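Restriction endonuclease LpnPI (Legionella pneumophila subsp. pneumophila str. Philadelphia 1, PDB 4RZL) is a cytosine modification-dependent restriction endonuclease, of which this chain is the N-terminal, SRA-type DNA recognition domain that probably binds the modified DNA. Local coordinates at residues I66-N71 against F88-D93; Q107-L112 against F178-A183; K113-S118 against I128-F133; I134-P139 against Q148-A153; P155-L160 against I184-N189. All blocks are in the same frame, centred on the assembly; numbering follows the deposited sequence.

Contact 1 comes first along the chain and closes a short loop between strands 65-70 and 87-91, two non-adjacent strands of the mixed sheet. Helix 108-119 follows. Its first half opens contact 2, which closes only at strand 176-187. Contacts 3 and 4 both fall within that long loop. Contact 3 ties the second half of the helix to the entry of strand 132-137, and contact 4 closes the hairpin of strands 132-137 and 147-155. Contact 5 starts within the same loop at 155-160 but ends beyond it at 184-189, crossing contact 2. Helix and sheet are thus joined at both ends of the helix.

Contact 1 (I66-N71 against F88-D93); sequences IVLYTN and FIYYGD
Leu68 CG lies anti to its own carbonyl carbon (chi1 -56°), while Tyr90 CG is anti to its backbone N (chi1 175°). These torsions bring each CG toward the other strand. CD1 of Leu68 sits over the middle of one face, 4.0 Å from the ring centroid of Tyr90 and close to the ring normal. This is a CH-pi contact. Leu68 CD2 comes nearer the phenol end, 3.8 Å from Tyr90 CZ. Leu68 CB covers the CE1 side of the ring. The contact lies between two non-adjacent strands, 66-70 and 88-91, of the mixed sheet in the SRA-type DNA recognition domain. Their axes stay 8.7 Å apart and run at 81° to each other, so mainly side chains span the gap, with Tyr69 O at the edge of the Tyr90 ring. Thr70 and Phe88 approach tip to tip, with Thr70 CG2 4.0 Å from Phe88 CZ, near the ring plane. Leu68 CD1 also comes to the edge of the Phe88 ring, at CE2. The hydroxyl OG1 of Thr70 is hydrogen-bonded to Asp79. Phe185 of strand 176-187 and Phe54 of strand 54-57 both touch Leu68 and Tyr90.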
# COMPACT_ATOMS: atom_id res chain seq x y z
N ILE A 66 -5.42 -0.16 -4.87
CA ILE A 66 -5.43 0.12 -3.45
C ILE A 66 -4.14 0.79 -3.02
O ILE A 66 -3.05 0.37 -3.38
CB ILE A 66 -5.67 -1.17 -2.65
CG1 ILE A 66 -7.13 -1.61 -2.82
CG2 ILE A 66 -5.31 -0.96 -1.19
CD1 ILE A 66 -7.40 -2.96 -2.29
N VAL A 67 -4.26 1.85 -2.23
CA VAL A 67 -3.09 2.48 -1.66
C VAL A 67 -3.08 2.23 -0.15
O VAL A 67 -4.10 2.41 0.53
CB VAL A 67 -3.03 4.00 -1.97
CG1 VAL A 67 -1.99 4.68 -1.12
CG2 VAL A 67 -2.76 4.23 -3.44
N LEU A 68 -1.94 1.79 0.36
CA LEU A 68 -1.73 1.64 1.78
C LEU A 68 -0.77 2.71 2.23
O LEU A 68 0.31 2.87 1.66
CB LEU A 68 -1.16 0.26 2.13
CG LEU A 68 -1.98 -0.94 1.67
CD1 LEU A 68 -1.30 -2.21 2.16
CD2 LEU A 68 -3.41 -0.82 2.16
N TYR A 69 -1.16 3.44 3.26
CA TYR A 69 -0.36 4.55 3.75
C TYR A 69 -0.15 4.42 5.25
O TYR A 69 -1.10 4.19 6.00
CB TYR A 69 -1.04 5.89 3.40
CG TYR A 69 -0.42 7.06 4.08
CD1 TYR A 69 0.86 7.46 3.74
CD2 TYR A 69 -1.08 7.75 5.09
CE1 TYR A 69 1.47 8.52 4.37
CE2 TYR A 69 -0.49 8.82 5.72
CZ TYR A 69 0.80 9.20 5.35
OH TYR A 69 1.44 10.25 5.95
N THR A 70 1.09 4.54 5.69
CA THR A 70 1.37 4.46 7.10
C THR A 70 2.38 5.53 7.52
O THR A 70 3.27 5.90 6.75
CB THR A 70 1.92 3.08 7.49
OG1 THR A 70 2.37 3.12 8.85
CG2 THR A 70 3.09 2.69 6.61
N ASN A 71 2.26 6.02 8.75
CA ASN A 71 3.19 7.03 9.22
C ASN A 71 4.40 6.43 9.93
O ASN A 71 5.37 7.13 10.21
CB ASN A 71 2.48 8.05 10.14
CG ASN A 71 1.92 7.42 11.41
OD1 ASN A 71 2.40 6.40 11.89
ND2 ASN A 71 0.90 8.07 11.96
N PHE A 88 6.45 -6.45 3.52
CA PHE A 88 5.82 -5.33 4.21
C PHE A 88 4.81 -5.83 5.23
O PHE A 88 3.93 -6.61 4.90
CB PHE A 88 5.13 -4.41 3.20
CG PHE A 88 4.47 -3.20 3.81
CD1 PHE A 88 5.18 -2.32 4.60
CD2 PHE A 88 3.14 -2.93 3.55
CE1 PHE A 88 4.59 -1.20 5.16
CE2 PHE A 88 2.52 -1.79 4.10
CZ PHE A 88 3.26 -0.94 4.91
N ILE A 89 4.94 -5.39 6.47
CA ILE A 89 3.97 -5.75 7.50
C ILE A 89 3.12 -4.54 7.81
O ILE A 89 3.64 -3.48 8.12
CB ILE A 89 4.65 -6.25 8.78
CG1 ILE A 89 5.46 -7.51 8.47
CG2 ILE A 89 3.61 -6.53 9.86
CD1 ILE A 89 6.25 -8.01 9.66
N TYR A 90 1.80 -4.73 7.71
CA TYR A 90 0.83 -3.64 7.73
C TYR A 90 -0.32 -3.93 8.68
O TYR A 90 -0.89 -5.02 8.64
CB TYR A 90 0.30 -3.42 6.32
CG TYR A 90 -0.80 -2.39 6.21
CD1 TYR A 90 -0.51 -1.03 6.16
CD2 TYR A 90 -2.13 -2.78 6.11
CE1 TYR A 90 -1.52 -0.09 6.04
CE2 TYR A 90 -3.16 -1.84 5.99
CZ TYR A 90 -2.85 -0.51 5.95
OH TYR A 90 -3.86 0.42 5.82
N TYR A 91 -0.67 -2.98 9.54
CA TYR A 91 -1.78 -3.18 10.47
C TYR A 91 -3.05 -2.50 9.98
O TYR A 91 -3.00 -1.40 9.42
CB TYR A 91 -1.40 -2.69 11.87
CG TYR A 91 -0.43 -3.62 12.56
CD1 TYR A 91 0.94 -3.48 12.37
CD2 TYR A 91 -0.88 -4.66 13.36
CE1 TYR A 91 1.83 -4.35 12.97
CE2 TYR A 91 0.01 -5.53 13.99
CZ TYR A 91 1.37 -5.36 13.79
OH TYR A 91 2.27 -6.22 14.38
N GLY A 92 -4.16 -3.11 10.24
CA GLY A 92 -5.42 -2.72 9.73
C GLY A 92 -6.03 -1.52 10.42
O GLY A 92 -5.46 -0.95 11.23
N ASP A 93 -7.19 -1.16 10.00
CA ASP A 93 -7.82 0.03 10.34
C ASP A 93 -8.80 -0.06 11.56
O ASP A 93 -9.66 0.66 11.58
CB ASP A 93 -8.45 0.72 9.16
CG ASP A 93 -9.64 -0.05 8.54
OD1 ASP A 93 -9.84 -1.19 8.77
OD2 ASP A 93 -10.31 0.50 7.78

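Contact 2 (Q107-L112 against F178-A183); sequences QGNATL and FQNYRA
Asn109 and Asn180 meet with their side chains crossing at about a right angle and their amide planes 53° apart. Asn109 ND2 donates to Asn180 OD1 at 3.0 Å, and the bond is nearly straight at 165°. The acceptor lies in the amide plane of Asn109, and the donor lies in the carbonyl plane of Asn180. The amide plane of Asn109 is nearly perpendicular to the Tyr181 ring (83°), while the side chains cross at a slant. Asn109 OD1 is 3.5 Å from Tyr181 CD2. Asn109 O meets the ring edge, 3.3 Å from Tyr181 CE2. One turn on, Leu112 and Tyr181 slide past each other in opposite directions, with Leu112 CD1 4.1 Å from Tyr181 CB. Leu112 CD2 touches Ala183 CB at 4.2 Å. The start of helix 108-119 is thereby packed on strand 176-187. Asp93 accepts from the backbone N of both Gly108 and Asn109 in the first turn. The polar ends have further partners: Asn109 ND2 also reaches Ile101 O, Asn180 ND2 binds Gly92 O, and Tyr181 OH pairs with His102. The two buried amides are therefore tied into a hydrogen-bond network, and these bonds probably fix which way each amide is flipped.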
# COMPACT_ATOMS: atom_id res chain seq x y z
N GLN A 107 -13.41 0.55 5.71
CA GLN A 107 -13.54 -0.85 5.31
C GLN A 107 -12.20 -1.48 4.92
O GLN A 107 -12.15 -2.38 4.08
CB GLN A 107 -14.52 -0.97 4.14
CG GLN A 107 -15.98 -0.75 4.52
CD GLN A 107 -16.55 -1.91 5.33
OE1 GLN A 107 -16.96 -2.93 4.77
NE2 GLN A 107 -16.57 -1.75 6.66
N GLY A 108 -11.12 -1.02 5.55
CA GLY A 108 -9.79 -1.55 5.27
C GLY A 108 -9.72 -3.02 5.64
O GLY A 108 -9.30 -3.85 4.83
N ASN A 109 -10.15 -3.35 6.86
CA ASN A 109 -10.08 -4.72 7.34
C ASN A 109 -10.97 -5.67 6.55
O ASN A 109 -10.54 -6.78 6.22
CB ASN A 109 -10.45 -4.78 8.82
CG ASN A 109 -9.30 -4.39 9.71
OD1 ASN A 109 -8.16 -4.32 9.25
ND2 ASN A 109 -9.58 -4.12 10.97
N ALA A 110 -12.18 -5.24 6.22
CA ALA A 110 -13.06 -6.08 5.41
C ALA A 110 -12.40 -6.36 4.04
O ALA A 110 -12.48 -7.46 3.49
CB ALA A 110 -14.43 -5.42 5.23
N THR A 111 -11.74 -5.35 3.49
CA THR A 111 -11.12 -5.50 2.18
C THR A 111 -9.88 -6.39 2.27
O THR A 111 -9.67 -7.24 1.38
CB THR A 111 -10.75 -4.14 1.57
OG1 THR A 111 -11.92 -3.32 1.50
CG2 THR A 111 -10.18 -4.31 0.17
N LEU A 112 -9.09 -6.21 3.33
CA LEU A 112 -7.93 -7.07 3.58
C LEU A 112 -8.38 -8.52 3.61
O LEU A 112 -7.77 -9.38 2.97
CB LEU A 112 -7.22 -6.72 4.89
CG LEU A 112 -6.36 -5.45 4.92
CD1 LEU A 112 -5.84 -5.17 6.34
CD2 LEU A 112 -5.20 -5.57 3.98
N PHE A 178 -9.86 -5.62 21.82
CA PHE A 178 -10.42 -5.57 20.47
C PHE A 178 -9.41 -6.17 19.50
O PHE A 178 -8.24 -6.35 19.84
CB PHE A 178 -10.77 -4.13 20.08
CG PHE A 178 -9.58 -3.20 20.07
CD1 PHE A 178 -9.07 -2.69 21.25
CD2 PHE A 178 -8.97 -2.85 18.87
CE1 PHE A 178 -7.97 -1.86 21.24
CE2 PHE A 178 -7.87 -2.01 18.84
CZ PHE A 178 -7.37 -1.51 20.03
N GLN A 179 -9.87 -6.49 18.29
CA GLN A 179 -9.01 -7.14 17.30
C GLN A 179 -8.72 -6.26 16.08
O GLN A 179 -9.54 -5.41 15.70
CB GLN A 179 -9.64 -8.45 16.83
CG GLN A 179 -9.69 -9.56 17.88
CD GLN A 179 -10.25 -10.84 17.31
OE1 GLN A 179 -11.40 -10.88 16.85
NE2 GLN A 179 -9.43 -11.90 17.30
N ASN A 180 -7.57 -6.49 15.48
CA ASN A 180 -7.17 -5.77 14.28
C ASN A 180 -6.33 -6.71 13.42
O ASN A 180 -5.73 -7.66 13.94
CB ASN A 180 -6.37 -4.50 14.65
CG ASN A 180 -6.24 -3.50 13.47
OD1 ASN A 180 -7.04 -3.52 12.52
ND2 ASN A 180 -5.21 -2.65 13.53
N TYR A 181 -6.26 -6.46 12.12
CA TYR A 181 -5.46 -7.33 11.26
C TYR A 181 -3.99 -6.94 11.25
O TYR A 181 -3.63 -5.76 11.23
CB TYR A 181 -6.00 -7.31 9.83
CG TYR A 181 -7.17 -8.24 9.60
CD1 TYR A 181 -7.14 -9.57 10.04
CD2 TYR A 181 -8.31 -7.79 8.96
CE1 TYR A 181 -8.21 -10.41 9.83
CE2 TYR A 181 -9.39 -8.63 8.74
CZ TYR A 181 -9.33 -9.93 9.18
OH TYR A 181 -10.41 -10.75 8.95
N ARG A 182 -3.15 -7.96 11.26
CA ARG A 182 -1.75 -7.83 10.89
C ARG A 182 -1.61 -8.53 9.55
O ARG A 182 -1.81 -9.75 9.45
CB ARG A 182 -0.84 -8.43 11.95
CG ARG A 182 0.63 -8.46 11.61
CD ARG A 182 1.34 -9.19 12.73
NE ARG A 182 2.79 -9.19 12.62
CZ ARG A 182 3.50 -10.19 12.10
NH1 ARG A 182 2.88 -11.25 11.61
NH2 ARG A 182 4.82 -10.11 12.06
N ALA A 183 -1.30 -7.77 8.51
CA ALA A 183 -1.28 -8.30 7.14
C ALA A 183 0.12 -8.26 6.56
O ALA A 183 0.81 -7.25 6.69
CB ALA A 183 -2.25 -7.50 6.24

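Contact 3 (K113-S118 against I128-F133); sequences KMLFDS and IVPPIF
The second half of helix 108-119 packs here against the loop that leads into strand 132-137. Leu115 is central. Its CD2 meets the ring of Pro130 at CD, 3.6 Å away, and the two side chains cross at about a right angle. The same methyl also touches Ile128 CD1 at 4.1 Å. The other branch points at the start of the strand: Leu115 CD1 and Ile132 CD1 come tip to tip at 4.1 Å. One turn on, Ser118 faces Ile128 and Val129. Its OG is 3.4 Å from Ile128 CG1 and 3.6 Å from Val129 CG2, which are oxygen-to-carbon van der Waals contacts, not hydrogen bonds. Ile128 CG1 stands between its backbone N and carbonyl carbon (chi1 57°), close against Ser118. No hydrogen bond joins the two segments. Ile66 of strand 65-70 touches both Leu115 and Pro130, and Phe185 of strand 176-187 packs on Ile132. Phe116, on another side of the helix, meets the Phe185 ring edge-to-face, so the helix bears on several strands of the sheet.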
# COMPACT_ATOMS: atom_id res chain seq x y z
N LYS A 113 -9.47 -8.81 4.32
CA LYS A 113 -9.94 -10.19 4.39
C LYS A 113 -10.28 -10.72 2.99
O LYS A 113 -9.92 -11.84 2.62
CB LYS A 113 -11.15 -10.32 5.31
CG LYS A 113 -11.67 -11.76 5.39
CD LYS A 113 -12.94 -11.91 6.22
CE LYS A 113 -13.52 -13.32 6.11
NZ LYS A 113 -12.44 -14.36 6.28
N MET A 114 -10.96 -9.90 2.19
CA MET A 114 -11.33 -10.31 0.83
C MET A 114 -10.11 -10.57 -0.04
O MET A 114 -10.07 -11.56 -0.77
CB MET A 114 -12.19 -9.24 0.17
CG MET A 114 -13.62 -9.21 0.69
SD MET A 114 -14.53 -7.86 -0.06
CE MET A 114 -14.01 -8.05 -1.77
N LEU A 115 -9.12 -9.69 0.05
CA LEU A 115 -7.91 -9.77 -0.76
C LEU A 115 -7.09 -11.01 -0.43
O LEU A 115 -6.61 -11.70 -1.33
CB LEU A 115 -7.05 -8.53 -0.57
CG LEU A 115 -7.60 -7.20 -1.04
CD1 LEU A 115 -6.57 -6.13 -0.75
CD2 LEU A 115 -7.90 -7.27 -2.50
N PHE A 116 -6.92 -11.31 0.86
CA PHE A 116 -6.14 -12.50 1.22
C PHE A 116 -6.92 -13.80 0.92
O PHE A 116 -6.34 -14.78 0.43
CB PHE A 116 -5.70 -12.43 2.69
CG PHE A 116 -4.52 -11.53 2.90
CD1 PHE A 116 -4.69 -10.14 2.92
CD2 PHE A 116 -3.24 -12.05 3.01
CE1 PHE A 116 -3.59 -9.30 3.09
CE2 PHE A 116 -2.13 -11.21 3.17
CZ PHE A 116 -2.32 -9.83 3.22
N ASP A 117 -8.23 -13.80 1.15
CA ASP A 117 -9.05 -14.98 0.82
C ASP A 117 -9.03 -15.27 -0.69
O ASP A 117 -8.94 -16.42 -1.10
CB ASP A 117 -10.49 -14.80 1.31
CG ASP A 117 -10.60 -14.85 2.85
OD1 ASP A 117 -9.60 -15.21 3.51
OD2 ASP A 117 -11.69 -14.55 3.39
N SER A 118 -9.12 -14.23 -1.51
CA SER A 118 -8.97 -14.36 -2.95
C SER A 118 -7.61 -14.96 -3.31
O SER A 118 -7.50 -15.87 -4.13
CB SER A 118 -9.13 -12.99 -3.62
OG SER A 118 -8.84 -13.06 -5.01
N ILE A 128 -9.79 -10.98 -7.87
CA ILE A 128 -10.29 -9.66 -7.53
C ILE A 128 -9.22 -8.78 -6.91
O ILE A 128 -9.48 -7.64 -6.54
CB ILE A 128 -11.50 -9.76 -6.57
CG1 ILE A 128 -11.12 -10.55 -5.32
CG2 ILE A 128 -12.68 -10.44 -7.28
CD1 ILE A 128 -10.72 -9.69 -4.12
N VAL A 129 -8.00 -9.29 -6.84
CA VAL A 129 -6.90 -8.54 -6.25
C VAL A 129 -6.36 -7.48 -7.22
O VAL A 129 -5.88 -7.81 -8.30
CB VAL A 129 -5.74 -9.47 -5.85
CG1 VAL A 129 -4.58 -8.65 -5.28
CG2 VAL A 129 -6.22 -10.54 -4.85
N PRO A 130 -6.45 -6.20 -6.82
CA PRO A 130 -5.90 -5.11 -7.61
C PRO A 130 -4.45 -4.82 -7.26
O PRO A 130 -3.95 -5.32 -6.26
CB PRO A 130 -6.78 -3.93 -7.21
CG PRO A 130 -7.04 -4.19 -5.76
CD PRO A 130 -7.11 -5.70 -5.60
N PRO A 131 -3.78 -4.00 -8.06
CA PRO A 131 -2.46 -3.53 -7.65
C PRO A 131 -2.55 -2.83 -6.30
O PRO A 131 -3.54 -2.16 -6.01
CB PRO A 131 -2.08 -2.53 -8.74
CG PRO A 131 -2.89 -2.91 -9.89
CD PRO A 131 -4.16 -3.48 -9.39
N ILE A 132 -1.52 -2.99 -5.48
CA ILE A 132 -1.46 -2.26 -4.22
C ILE A 132 -0.20 -1.41 -4.23
O ILE A 132 0.89 -1.91 -4.55
CB ILE A 132 -1.45 -3.22 -3.01
CG1 ILE A 132 -2.79 -3.95 -2.90
CG2 ILE A 132 -1.16 -2.46 -1.73
CD1 ILE A 132 -2.77 -5.12 -1.94
N PHE A 133 -0.36 -0.12 -3.94
CA PHE A 133 0.78 0.79 -3.80
C PHE A 133 1.00 1.13 -2.33
O PHE A 133 0.06 1.50 -1.61
CB PHE A 133 0.56 2.09 -4.58
CG PHE A 133 0.54 1.94 -6.09
CD1 PHE A 133 0.83 0.73 -6.70
CD2 PHE A 133 0.20 3.02 -6.88
CE1 PHE A 133 0.79 0.60 -8.07
CE2 PHE A 133 0.15 2.89 -8.27
CZ PHE A 133 0.45 1.68 -8.86

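Contact 4 (I134-P139 against Q148-A153)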
# COMPACT_ATOMS: atom_id res chain seq x y z
N ILE A 134 2.25 1.03 -1.88
CA ILE A 134 2.61 1.37 -0.50
C ILE A 134 3.34 2.70 -0.41
O ILE A 134 4.29 2.94 -1.16
CB ILE A 134 3.50 0.30 0.15
CG1 ILE A 134 2.83 -1.07 0.09
CG2 ILE A 134 3.87 0.68 1.60
CD1 ILE A 134 3.81 -2.21 0.35
N PHE A 135 2.87 3.58 0.48
CA PHE A 135 3.56 4.85 0.79
C PHE A 135 3.81 4.93 2.28
O PHE A 135 2.97 4.48 3.08
CB PHE A 135 2.74 6.08 0.36
CG PHE A 135 2.56 6.23 -1.14
CD1 PHE A 135 1.51 5.60 -1.79
CD2 PHE A 135 3.41 7.04 -1.87
CE1 PHE A 135 1.33 5.75 -3.17
CE2 PHE A 135 3.24 7.21 -3.24
CZ PHE A 135 2.20 6.55 -3.90
N VAL A 136 4.94 5.51 2.68
CA VAL A 136 5.13 5.81 4.10
C VAL A 136 5.37 7.31 4.25
O VAL A 136 5.87 7.96 3.33
CB VAL A 136 6.32 5.02 4.73
CG1 VAL A 136 6.12 3.51 4.59
CG2 VAL A 136 7.67 5.47 4.16
N LYS A 137 5.00 7.84 5.40
CA LYS A 137 5.21 9.25 5.70
C LYS A 137 6.70 9.51 5.75
O LYS A 137 7.45 8.77 6.38
CB LYS A 137 4.56 9.63 7.04
CG LYS A 137 4.70 11.11 7.42
CD LYS A 137 4.29 11.34 8.88
CE LYS A 137 4.10 12.81 9.20
N TYR A 138 7.15 10.55 5.07
CA TYR A 138 8.57 10.87 5.00
C TYR A 138 8.73 12.38 5.05
O TYR A 138 8.80 13.02 4.00
CB TYR A 138 9.18 10.30 3.72
CG TYR A 138 10.70 10.27 3.67
CD1 TYR A 138 11.44 11.44 3.55
CD2 TYR A 138 11.39 9.06 3.70
CE1 TYR A 138 12.82 11.42 3.49
CE2 TYR A 138 12.78 9.03 3.64
CZ TYR A 138 13.48 10.21 3.53
OH TYR A 138 14.86 10.18 3.46
N PRO A 139 8.75 12.95 6.26
CA PRO A 139 8.77 14.41 6.40
C PRO A 139 9.98 15.05 5.72
O PRO A 139 11.07 14.50 5.81
CB PRO A 139 8.83 14.63 7.92
CG PRO A 139 8.25 13.38 8.49
CD PRO A 139 8.71 12.28 7.57
N GLN A 148 7.00 8.74 0.90
CA GLN A 148 7.95 7.96 0.12
C GLN A 148 7.23 6.74 -0.45
O GLN A 148 6.49 6.07 0.27
CB GLN A 148 9.13 7.55 0.99
CG GLN A 148 10.16 6.68 0.27
CD GLN A 148 11.28 6.22 1.20
OE1 GLN A 148 11.02 5.70 2.29
NE2 GLN A 148 12.52 6.44 0.78
N PHE A 149 7.40 6.49 -1.74
CA PHE A 149 6.85 5.30 -2.40
C PHE A 149 7.72 4.07 -2.07
O PHE A 149 8.93 4.08 -2.29
CB PHE A 149 6.77 5.55 -3.90
CG PHE A 149 6.26 4.37 -4.70
CD1 PHE A 149 4.97 3.90 -4.52
CD2 PHE A 149 7.06 3.77 -5.67
CE1 PHE A 149 4.48 2.81 -5.26
CE2 PHE A 149 6.59 2.70 -6.43
CZ PHE A 149 5.29 2.22 -6.22
N LYS A 150 7.10 3.03 -1.53
CA LYS A 150 7.87 1.84 -1.12
C LYS A 150 7.70 0.66 -2.09
O LYS A 150 8.38 -0.34 -1.95
CB LYS A 150 7.46 1.40 0.28
CG LYS A 150 7.51 2.52 1.33
CD LYS A 150 8.87 3.18 1.38
CE LYS A 150 9.92 2.27 2.04
NZ LYS A 150 11.30 2.89 2.03
N GLY A 151 6.77 0.78 -3.03
CA GLY A 151 6.62 -0.23 -4.08
C GLY A 151 5.20 -0.70 -4.38
O GLY A 151 4.24 -0.32 -3.71
N VAL A 152 5.10 -1.53 -5.42
CA VAL A 152 3.87 -2.24 -5.77
C VAL A 152 3.86 -3.54 -4.98
O VAL A 152 4.86 -4.26 -4.97
CB VAL A 152 3.80 -2.59 -7.28
CG1 VAL A 152 2.44 -3.24 -7.63
CG2 VAL A 152 4.08 -1.37 -8.15
N ALA A 153 2.74 -3.86 -4.33
CA ALA A 153 2.70 -5.00 -3.44
C ALA A 153 1.56 -5.95 -3.75
O ALA A 153 0.57 -5.57 -4.40
CB ALA A 153 2.59 -4.54 -1.98
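Strands 134-137 and 148-153 run antiparallel at 154°, with Val136 and Gln148 as a hydrogen-bonded pair and Phe135 and Phe149 as a non-hydrogen-bonded one. Val136 N donates to Gln148 O at 2.9 Å, and Gln148 N returns a bond to Val136 O. Farther along, Lys150 N donates to Ile134 O at 2.8 Å and Ile134 N to Gly151 O, so two residues face one in a beta bulge. The two phenylalanines share one face of the sheet. Phe149 CD1 lies 3.8 Å above the Phe135 ring, offset toward its rim, and the ring planes are 54° apart. Leu22 of strand 22-23 touches both. Ile134, Val136 and Gln148 occupy the other face. There Ile134 CD1 packs on Ala153 CB at 3.5 Å. Val136 and Gln148 lie side by side, pointing the same way. Lys150 CG touches Val136 CG1 at 3.7 Å. Beyond CG the lysine chain bends at chi2 (-55°) and chi3. Its NZ bonds to Gln148 OE1 from above the carbonyl plane and forms a salt bridge with Asp25. Tyr138 CD2 lies 3.7 Å from Gln148 OE1. The pairing is that of a beta hairpin, here made by two neighbouring strands of the central mixed sheet.

Contact 5 (P155-L160 against I184-N189); sequences PGYPGL and IFTILN
Gly156 makes both hydrogen bonds of this contact. Its N donates to Ile184 O at 2.9 Å, within the carbonyl plane. Its O accepts from the Thr186 hydroxyl, OG1, at 2.6 Å. Thr186 OG1 lies anti to its own carbonyl carbon (chi1 -58°), which turns it to this oxygen. Thr186 OG1 is also hemmed in by carbon, 3.4 Å from Tyr157 CD1 and 3.6 Å from Pro158 CD. The chain leaves strand 147-155 here. Pro155 and Phe185 are still an antiparallel non-hydrogen-bonded pair, and a type II beta turn follows from Tyr157 to Leu160. The turn brings Leu160 back onto strand 176-187. Its CD1 fits between two branches of Ile184, 3.5 Å from CD1 and 3.6 Å from CG2, with the side chains crossing at about a right angle. Just before Gly156 in the chain, Pro155 CA is 3.6 Å from Phe185 CD2. Farther out, Tyr157 OH is hydrogen-bonded to Lys85 O, and Phe116 of helix 108-119 touches Pro155.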
# COMPACT_ATOMS: atom_id res chain seq x y z
N PRO A 155 -0.72 -9.39 -1.79
CA PRO A 155 -0.99 -10.08 -0.53
C PRO A 155 -0.22 -11.38 -0.40
O PRO A 155 -0.11 -12.12 -1.37
CB PRO A 155 -2.51 -10.36 -0.58
CG PRO A 155 -3.05 -9.34 -1.60
CD PRO A 155 -1.94 -9.20 -2.61
N GLY A 156 0.29 -11.65 0.80
CA GLY A 156 0.97 -12.90 1.08
C GLY A 156 2.46 -12.79 0.87
O GLY A 156 2.98 -11.73 0.48
N TYR A 157 3.16 -13.88 1.13
CA TYR A 157 4.62 -13.91 1.02
C TYR A 157 5.06 -15.35 0.80
O TYR A 157 4.51 -16.25 1.42
CB TYR A 157 5.28 -13.31 2.28
CG TYR A 157 6.75 -13.04 2.06
CD1 TYR A 157 7.18 -11.84 1.49
CD2 TYR A 157 7.71 -13.99 2.37
CE1 TYR A 157 8.52 -11.60 1.26
CE2 TYR A 157 9.06 -13.76 2.13
CZ TYR A 157 9.45 -12.56 1.57
OH TYR A 157 10.78 -12.33 1.33
N PRO A 158 6.04 -15.58 -0.10
CA PRO A 158 6.49 -16.96 -0.34
C PRO A 158 6.90 -17.66 0.95
O PRO A 158 7.69 -17.11 1.72
CB PRO A 158 7.68 -16.81 -1.30
CG PRO A 158 8.03 -15.35 -1.31
CD PRO A 158 6.77 -14.60 -0.94
N GLY A 159 6.33 -18.84 1.20
CA GLY A 159 6.64 -19.60 2.40
C GLY A 159 5.76 -19.31 3.60
O GLY A 159 5.86 -20.00 4.61
N LEU A 160 4.92 -18.28 3.52
CA LEU A 160 3.98 -17.99 4.60
C LEU A 160 2.59 -18.56 4.32
O LEU A 160 2.03 -18.35 3.24
CB LEU A 160 3.84 -16.48 4.85
CG LEU A 160 4.97 -15.71 5.52
CD1 LEU A 160 4.45 -14.34 5.88
CD2 LEU A 160 5.50 -16.43 6.75
N ILE A 184 0.52 -9.33 5.88
CA ILE A 184 1.87 -9.41 5.32
C ILE A 184 1.82 -9.42 3.78
O ILE A 184 1.08 -10.20 3.18
CB ILE A 184 2.61 -10.66 5.85
CG1 ILE A 184 2.63 -10.65 7.39
CG2 ILE A 184 4.03 -10.78 5.25
CD1 ILE A 184 3.55 -11.68 8.03
N PHE A 185 2.58 -8.53 3.17
CA PHE A 185 2.59 -8.36 1.72
C PHE A 185 3.97 -8.60 1.14
O PHE A 185 4.97 -8.45 1.84
CB PHE A 185 2.15 -6.94 1.33
CG PHE A 185 0.74 -6.60 1.74
CD1 PHE A 185 0.46 -6.11 3.01
CD2 PHE A 185 -0.31 -6.78 0.85
CE1 PHE A 185 -0.85 -5.80 3.38
CE2 PHE A 185 -1.62 -6.47 1.22
CZ PHE A 185 -1.89 -5.97 2.47
N THR A 186 4.01 -8.93 -0.16
CA THR A 186 5.24 -9.05 -0.93
C THR A 186 5.44 -7.81 -1.79
O THR A 186 4.52 -7.39 -2.50
CB THR A 186 5.20 -10.26 -1.87
OG1 THR A 186 5.01 -11.45 -1.12
CG2 THR A 186 6.50 -10.35 -2.70
N ILE A 187 6.63 -7.22 -1.74
CA ILE A 187 6.93 -6.11 -2.63
C ILE A 187 7.49 -6.67 -3.94
O ILE A 187 8.46 -7.42 -3.95
CB ILE A 187 7.92 -5.11 -1.99
CG1 ILE A 187 7.33 -4.55 -0.69
CG2 ILE A 187 8.22 -3.98 -2.95
CD1 ILE A 187 8.21 -3.56 0.01
N LEU A 188 6.85 -6.31 -5.04
CA LEU A 188 7.24 -6.82 -6.36
C LEU A 188 8.48 -6.12 -6.93
O LEU A 188 8.73 -4.94 -6.67
CB LEU A 188 6.09 -6.68 -7.34
CG LEU A 188 4.81 -7.44 -7.00
CD1 LEU A 188 3.73 -7.09 -8.01
CD2 LEU A 188 5.08 -8.94 -6.99
N ASN A 189 9.23 -6.85 -7.75
CA ASN A 189 10.37 -6.29 -8.45
C ASN A 189 9.91 -5.36 -9.57
O ASN A 189 9.98 -5.70 -10.75
CB ASN A 189 11.27 -7.41 -9.00
CG ASN A 189 12.54 -6.89 -9.65
OD1 ASN A 189 12.91 -5.73 -9.50
ND2 ASN A 189 13.21 -7.76 -10.40